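Local coordinates for YECBM32 (Yersinia enterocolitica, PDB 2JDA), which binds polygalacturonic acid, the pectin backbone of plant cell walls, as a periplasmic carbohydrate-binding module that also holds a calcium ion, at residues V62-T67 and W125-E130; E68-F73 and T93-K98. All coordinates share one frame; numbering follows the deposited sequence.

Contact 1 of 2, residues V62-T67 and W125-E130. With CA (calcium ion), chain C.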
loop_
_atom_site.group_PDB
_atom_site.type_symbol
_atom_site.label_atom_id
_atom_site.label_comp_id
_atom_site.label_asym_id
_atom_site.label_seq_id
_atom_site.Cartn_x
_atom_site.Cartn_y
_atom_site.Cartn_z
ATOM N N VAL A 62 1.803 4.565 -4.477
ATOM C CA VAL A 62 2.335 5.907 -4.699
ATOM C C VAL A 62 2.969 6.357 -3.373
ATOM O O VAL A 62 2.319 7.002 -2.555
ATOM C CB VAL A 62 1.234 6.854 -5.190
ATOM C CG1 VAL A 62 1.854 8.227 -5.553
ATOM C CG2 VAL A 62 0.434 6.246 -6.365
ATOM N N PRO A 63 4.209 5.990 -3.133
ATOM C CA PRO A 63 4.851 6.349 -1.876
ATOM C C PRO A 63 5.211 7.835 -1.846
ATOM O O PRO A 63 5.452 8.442 -2.886
ATOM C CB PRO A 63 6.067 5.421 -1.821
ATOM C CG PRO A 63 6.406 5.180 -3.251
ATOM C CD PRO A 63 5.098 5.142 -3.968
ATOM N N PHE A 64 5.317 8.387 -0.654
ATOM C CA PHE A 64 5.697 9.788 -0.443
ATOM C C PHE A 64 7.163 10.027 -0.730
ATOM O O PHE A 64 8.020 9.233 -0.326
ATOM C CB PHE A 64 5.412 10.103 1.035
ATOM C CG PHE A 64 5.689 11.526 1.455
ATOM C CD1 PHE A 64 5.019 12.595 0.884
ATOM C CD2 PHE A 64 6.601 11.770 2.483
ATOM C CE1 PHE A 64 5.280 13.907 1.317
ATOM C CE2 PHE A 64 6.855 13.082 2.907
ATOM C CZ PHE A 64 6.186 14.116 2.313
ATOM N N LYS A 65 7.457 11.130 -1.422
ATOM C CA LYS A 65 8.854 11.539 -1.755
ATOM C C LYS A 65 9.677 10.392 -2.308
ATOM O O LYS A 65 10.771 10.079 -1.824
ATOM C CB LYS A 65 9.534 12.190 -0.534
ATOM C CG LYS A 65 8.940 13.532 -0.045
ATOM C CD LYS A 65 9.798 14.151 1.111
ATOM C CE LYS A 65 9.455 15.612 1.320
ATOM N NZ LYS A 65 10.137 16.209 2.533
ATOM N N PRO A 66 9.152 9.740 -3.345
ATOM C CA PRO A 66 9.738 8.490 -3.823
ATOM C C PRO A 66 11.166 8.612 -4.336
ATOM O O PRO A 66 11.925 7.647 -4.203
ATOM C CB PRO A 66 8.822 8.091 -4.956
ATOM C CG PRO A 66 8.175 9.371 -5.415
ATOM C CD PRO A 66 8.032 10.211 -4.173
ATOM N N THR A 67 11.545 9.763 -4.908
ATOM C CA THR A 67 12.913 9.871 -5.429
ATOM C C THR A 67 13.949 10.104 -4.346
ATOM O O THR A 67 15.144 9.972 -4.607
ATOM C CB THR A 67 13.039 10.960 -6.509
ATOM O OG1 THR A 67 12.790 12.263 -5.936
ATOM C CG2 THR A 67 12.072 10.745 -7.702
ATOM N N TRP A 125 9.925 6.582 9.204
ATOM C CA TRP A 125 8.544 6.835 8.799
ATOM C C TRP A 125 8.181 6.024 7.556
ATOM O O TRP A 125 8.974 5.877 6.624
ATOM C CB TRP A 125 8.266 8.312 8.518
ATOM C CG TRP A 125 8.196 9.151 9.753
ATOM C CD1 TRP A 125 9.235 9.788 10.383
ATOM C CD2 TRP A 125 7.052 9.399 10.527
ATOM N NE1 TRP A 125 8.776 10.445 11.502
ATOM C CE2 TRP A 125 7.430 10.237 11.600
ATOM C CE3 TRP A 125 5.716 9.041 10.416
ATOM C CZ2 TRP A 125 6.546 10.659 12.547
ATOM C CZ3 TRP A 125 4.854 9.449 11.378
ATOM C CH2 TRP A 125 5.246 10.285 12.400
ATOM N N SER A 126 6.960 5.513 7.566
ATOM C CA SER A 126 6.319 4.924 6.408
ATOM C C SER A 126 5.257 5.884 5.948
ATOM O O SER A 126 4.386 6.243 6.740
ATOM C CB SER A 126 5.680 3.580 6.778
ATOM O OG SER A 126 6.648 2.617 7.208
ATOM N N ALA A 127 5.306 6.346 4.707
ATOM C CA ALA A 127 4.364 7.352 4.258
ATOM C C ALA A 127 3.928 7.020 2.820
ATOM O O ALA A 127 4.770 6.851 1.943
ATOM C CB ALA A 127 4.989 8.756 4.352
ATOM N N ILE A 128 2.633 6.925 2.601
ATOM C CA ILE A 128 2.051 6.507 1.330
ATOM C C ILE A 128 0.975 7.498 0.927
ATOM O O ILE A 128 0.029 7.707 1.661
ATOM C CB ILE A 128 1.521 5.054 1.385
ATOM C CG1 ILE A 128 2.648 4.084 1.752
ATOM C CG2 ILE A 128 0.919 4.707 0.076
ATOM C CD1 ILE A 128 2.201 2.627 2.091
ATOM N N ASN A 129 1.135 8.090 -0.257
ATOM C CA ASN A 129 0.138 9.039 -0.746
ATOM C C ASN A 129 -1.139 8.353 -1.193
ATOM O O ASN A 129 -2.265 8.841 -0.953
ATOM C CB ASN A 129 0.688 9.856 -1.914
ATOM C CG ASN A 129 1.895 10.715 -1.567
ATOM O OD1 ASN A 129 2.124 11.087 -0.422
ATOM N ND2 ASN A 129 2.718 11.036 -2.610
ATOM N N GLU A 130 -1.010 7.224 -1.891
ATOM C CA GLU A 130 -2.163 6.568 -2.461
ATOM C C GLU A 130 -1.824 5.102 -2.757
ATOM O O GLU A 130 -0.690 4.710 -3.051
ATOM C CB GLU A 130 -2.550 7.278 -3.763
ATOM C CG GLU A 130 -3.978 7.140 -4.144
ATOM C CD GLU A 130 -5.003 7.840 -3.246
ATOM O OE1 GLU A 130 -4.804 8.819 -2.454
ATOM O OE2 GLU A 130 -6.056 7.285 -3.298
HETATM CA CA CA C . -4.121 10.308 -0.645
HETATM O O HOH W 1 5.299 12.607 -2.615
#

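Contact 2 of 2, residues E68-F73 and T93-K98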
loop_
_atom_site.group_PDB
_atom_site.type_symbol
_atom_site.label_atom_id
_atom_site.label_comp_id
_atom_site.label_asym_id
_atom_site.label_seq_id
_atom_site.Cartn_x
_atom_site.Cartn_y
_atom_site.Cartn_z
ATOM N N GLU A 68 13.496 10.418 -3.130
ATOM C CA GLU A 68 14.364 10.537 -1.964
ATOM C C GLU A 68 14.379 9.359 -1.042
ATOM O O GLU A 68 15.308 9.190 -0.311
ATOM C CB GLU A 68 13.937 11.763 -1.158
ATOM C CG GLU A 68 14.063 13.081 -1.917
ATOM C CD GLU A 68 13.492 14.306 -1.194
ATOM O OE1 GLU A 68 13.274 14.292 0.030
ATOM O OE2 GLU A 68 13.238 15.317 -1.879
ATOM N N ARG A 69 13.297 8.556 -1.008
ATOM C CA ARG A 69 13.057 7.612 0.047
ATOM C C ARG A 69 12.457 6.336 -0.541
ATOM O O ARG A 69 11.393 6.405 -1.193
ATOM C CB ARG A 69 12.025 8.160 1.046
ATOM C CG ARG A 69 12.375 9.522 1.573
ATOM C CD ARG A 69 11.413 9.993 2.587
ATOM N NE ARG A 69 11.808 11.299 3.077
ATOM C CZ ARG A 69 11.079 12.003 3.928
ATOM N NH1 ARG A 69 9.933 11.525 4.383
ATOM N NH2 ARG A 69 11.510 13.196 4.314
ATOM N N LYS A 70 13.101 5.204 -0.266
ATOM C CA LYS A 70 12.582 3.888 -0.669
ATOM C C LYS A 70 11.933 3.227 0.540
ATOM O O LYS A 70 12.558 3.030 1.560
ATOM C CB LYS A 70 13.729 3.000 -1.148
ATOM C CG LYS A 70 14.384 3.471 -2.418
ATOM C CD LYS A 70 15.177 2.358 -3.053
ATOM C CE LYS A 70 16.562 2.427 -2.663
ATOM N NZ LYS A 70 17.258 3.157 -3.764
ATOM N N LEU A 71 10.662 2.904 0.415
ATOM C CA LEU A 71 9.863 2.305 1.476
ATOM C C LEU A 71 10.062 0.804 1.459
ATOM O O LEU A 71 9.954 0.175 0.390
ATOM C CB LEU A 71 8.385 2.631 1.231
ATOM C CG LEU A 71 7.380 2.027 2.202
ATOM C CD1 LEU A 71 7.499 2.641 3.545
ATOM C CD2 LEU A 71 6.002 2.225 1.625
ATOM N N LYS A 72 10.314 0.244 2.624
ATOM C CA LYS A 72 10.441 -1.178 2.817
ATOM C C LYS A 72 9.092 -1.689 3.282
ATOM O O LYS A 72 8.516 -1.133 4.234
ATOM C CB LYS A 72 11.489 -1.487 3.860
ATOM C CG LYS A 72 12.820 -0.900 3.577
ATOM C CD LYS A 72 13.810 -1.182 4.707
ATOM C CE LYS A 72 14.881 -0.096 4.871
ATOM N NZ LYS A 72 14.987 0.092 6.366
ATOM N N PHE A 73 8.570 -2.747 2.656
ATOM C CA PHE A 73 7.268 -3.265 2.992
ATOM C C PHE A 73 7.028 -4.668 2.518
ATOM O O PHE A 73 7.759 -5.178 1.677
ATOM C CB PHE A 73 6.168 -2.332 2.435
ATOM C CG PHE A 73 6.038 -2.327 0.918
ATOM C CD1 PHE A 73 4.927 -2.901 0.290
ATOM C CD2 PHE A 73 7.005 -1.774 0.103
ATOM C CE1 PHE A 73 4.843 -2.920 -1.056
ATOM C CE2 PHE A 73 6.910 -1.813 -1.265
ATOM C CZ PHE A 73 5.782 -2.369 -1.838
ATOM N N THR A 93 10.167 0.048 -2.516
ATOM C CA THR A 93 9.709 0.879 -3.615
ATOM C C THR A 93 10.906 1.440 -4.371
ATOM O O THR A 93 12.003 1.569 -3.866
ATOM C CB THR A 93 8.785 2.018 -3.195
ATOM O OG1 THR A 93 9.442 2.903 -2.257
ATOM C CG2 THR A 93 7.536 1.454 -2.554
ATOM N N SER A 94 10.656 1.778 -5.610
ATOM C CA SER A 94 11.663 2.376 -6.468
ATOM C C SER A 94 11.792 3.864 -6.204
ATOM O O SER A 94 10.817 4.550 -5.917
ATOM C CB SER A 94 11.277 2.152 -7.918
ATOM O OG SER A 94 12.243 2.761 -8.760
ATOM N N SER A 95 13.007 4.378 -6.344
ATOM C CA SER A 95 13.258 5.814 -6.310
ATOM C C SER A 95 13.464 6.414 -7.697
ATOM O O SER A 95 13.861 7.570 -7.800
ATOM C CB SER A 95 14.454 6.120 -5.410
ATOM O OG SER A 95 15.639 5.439 -5.808
ATOM N N ALA A 96 13.118 5.672 -8.749
ATOM C CA ALA A 96 13.438 6.078 -10.100
ATOM C C ALA A 96 12.661 7.306 -10.506
ATOM O O ALA A 96 13.189 8.180 -11.205
ATOM C CB ALA A 96 13.167 4.963 -11.080
ATOM N N ASP A 97 11.403 7.396 -10.114
ATOM C CA ASP A 97 10.549 8.516 -10.497
ATOM C C ASP A 97 9.365 8.748 -9.553
ATOM O O ASP A 97 9.254 8.087 -8.510
ATOM C CB ASP A 97 10.086 8.371 -11.974
ATOM C CG ASP A 97 9.176 7.231 -12.186
ATOM O OD1 ASP A 97 8.338 6.922 -11.319
ATOM O OD2 ASP A 97 9.262 6.539 -13.221
ATOM N N LYS A 98 8.533 9.740 -9.893
ATOM C CA LYS A 98 7.423 10.189 -9.040
ATOM C C LYS A 98 6.076 9.667 -9.516
ATOM O O LYS A 98 5.031 10.140 -9.088
ATOM C CB LYS A 98 7.386 11.719 -8.961
ATOM C CG LYS A 98 8.617 12.317 -8.320
ATOM C CD LYS A 98 8.658 13.857 -8.462
ATOM C CE LYS A 98 9.802 14.471 -7.728
ATOM N NZ LYS A 98 9.582 15.971 -7.670
HETATM O O HOH W 2 10.145 5.192 -3.296
HETATM O O HOH W 3 17.483 6.163 -3.841
#

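Contact 1 of 2, residues V62-T67 and W125-E130
Val62 meets both Asn129 and Glu130 through its backbone. Val62 O accepts from Asn129 N at 2.8 Å and, more weakly, from Glu130 N at 3.4 Å. Val62 N donates to Glu130 O at 2.9 Å. Beyond this, Phe64 N gives a nearly straight bond (173°) to Ala127 O. Two residues facing one make a classic beta bulge. It joins the end of strand 53-63 to strand 125-133 in the F5/8 type C beta fold, where the second strand turns a corner.

Side chains fill in around this ladder. Phe64 CB packs on Ala127 CB at 3.6 Å. Phe64 CG lies anti to its backbone N (chi1 -178°), which starts the ring near Asn129 OD1. The ring turns an edge to this amide, with Phe64 CD1 3.5 Å from Asn129 OD1, and the ring and amide planes stand 78° apart. Lys65 CG sits over the centre of one ring face. Asn129 ND2 donates to a water that also accepts from Lys65 N, which ties the amide to the loop.

At the corner, Asn129 O and Glu130 OE1 bind the calcium ion, each at 2.4 Å. Asn28, Asp31, Asp33 and Thr36 also contribute ligands, and Gly32 N donates to Glu130 OE2.

Contact 2 of 2, residues E68-F73 and T93-K98
Thr93 turns OG1 between its backbone N and carbonyl carbon (chi1 59°), which brings the hydroxyl oxygen to Leu71 N. The same torsion sets CG2 anti to the carbonyl carbon, near the Phe73 ring. Phe73 CG takes the corresponding position between N and carbonyl carbon (chi1 69°).

The contact lies at one edge of the five-stranded antiparallel sheet of this F5/8 type C domain. The chain enters strand 71-78 here, and the loop after the neighbouring strand 85-92 runs beside it. Two bonds join Leu71 and Thr93. Leu71 N donates to Thr93 OG1 at 2.9 Å, with an N-H...O angle of 164°. Thr93 N donates back to Leu71 O, also at 2.9 Å. One bond is therefore backbone to backbone, while the other uses a side-chain hydroxyl.

Phe73 and Thr93 side chains cross at about a right angle, with Phe73 CE2 3.6 Å from Thr93 CG2. Leu71 O and Thr93 N lie in the plane of the Phe73 ring, at its edge. Leu115 and Thr117 of strand 112-120 and Leu103 of strand 101-105 also touch the buried Phe73 side chain.

A water extends the polar link: it bonds to Thr93 OG1 and lies within hydrogen-bonding distance of Arg69 O and Ser94 O. Ser94 OG accepts from Ala96 N, an ST turn. The partly exposed Lys70 chain passes Thr93 O, with Lys70 CD 3.4 Å from that oxygen. The chain bends about CG-CD and CD-CE, and Lys70 NZ donates to a second water at 3.0 Å, which is also hydrogen-bonded to Ser95 OG at 2.8 Å.

Overall arrangement
Both contacts are partly buried, and their centres lie about 8 Å apart on the same side of the chain's centre. Contact 2 is nested in the chain segment that contact 1 closes. Contact 1 pairs two strands of the mixed sheet and reaches the calcium site. Contact 2 joins the loop after edge strand 85-92 to the neighbouring strand 71-78, with the Leu71 side chain about 13 Å from the metal. Backbone pairing dominates the first; a threonine hydroxyl and waters do more in the second. The chain from Phe64 to Arg69 connects them: Pro66 and Thr67 pack on Ser95, and the Phe64 ring touches the Arg69 guanidinium.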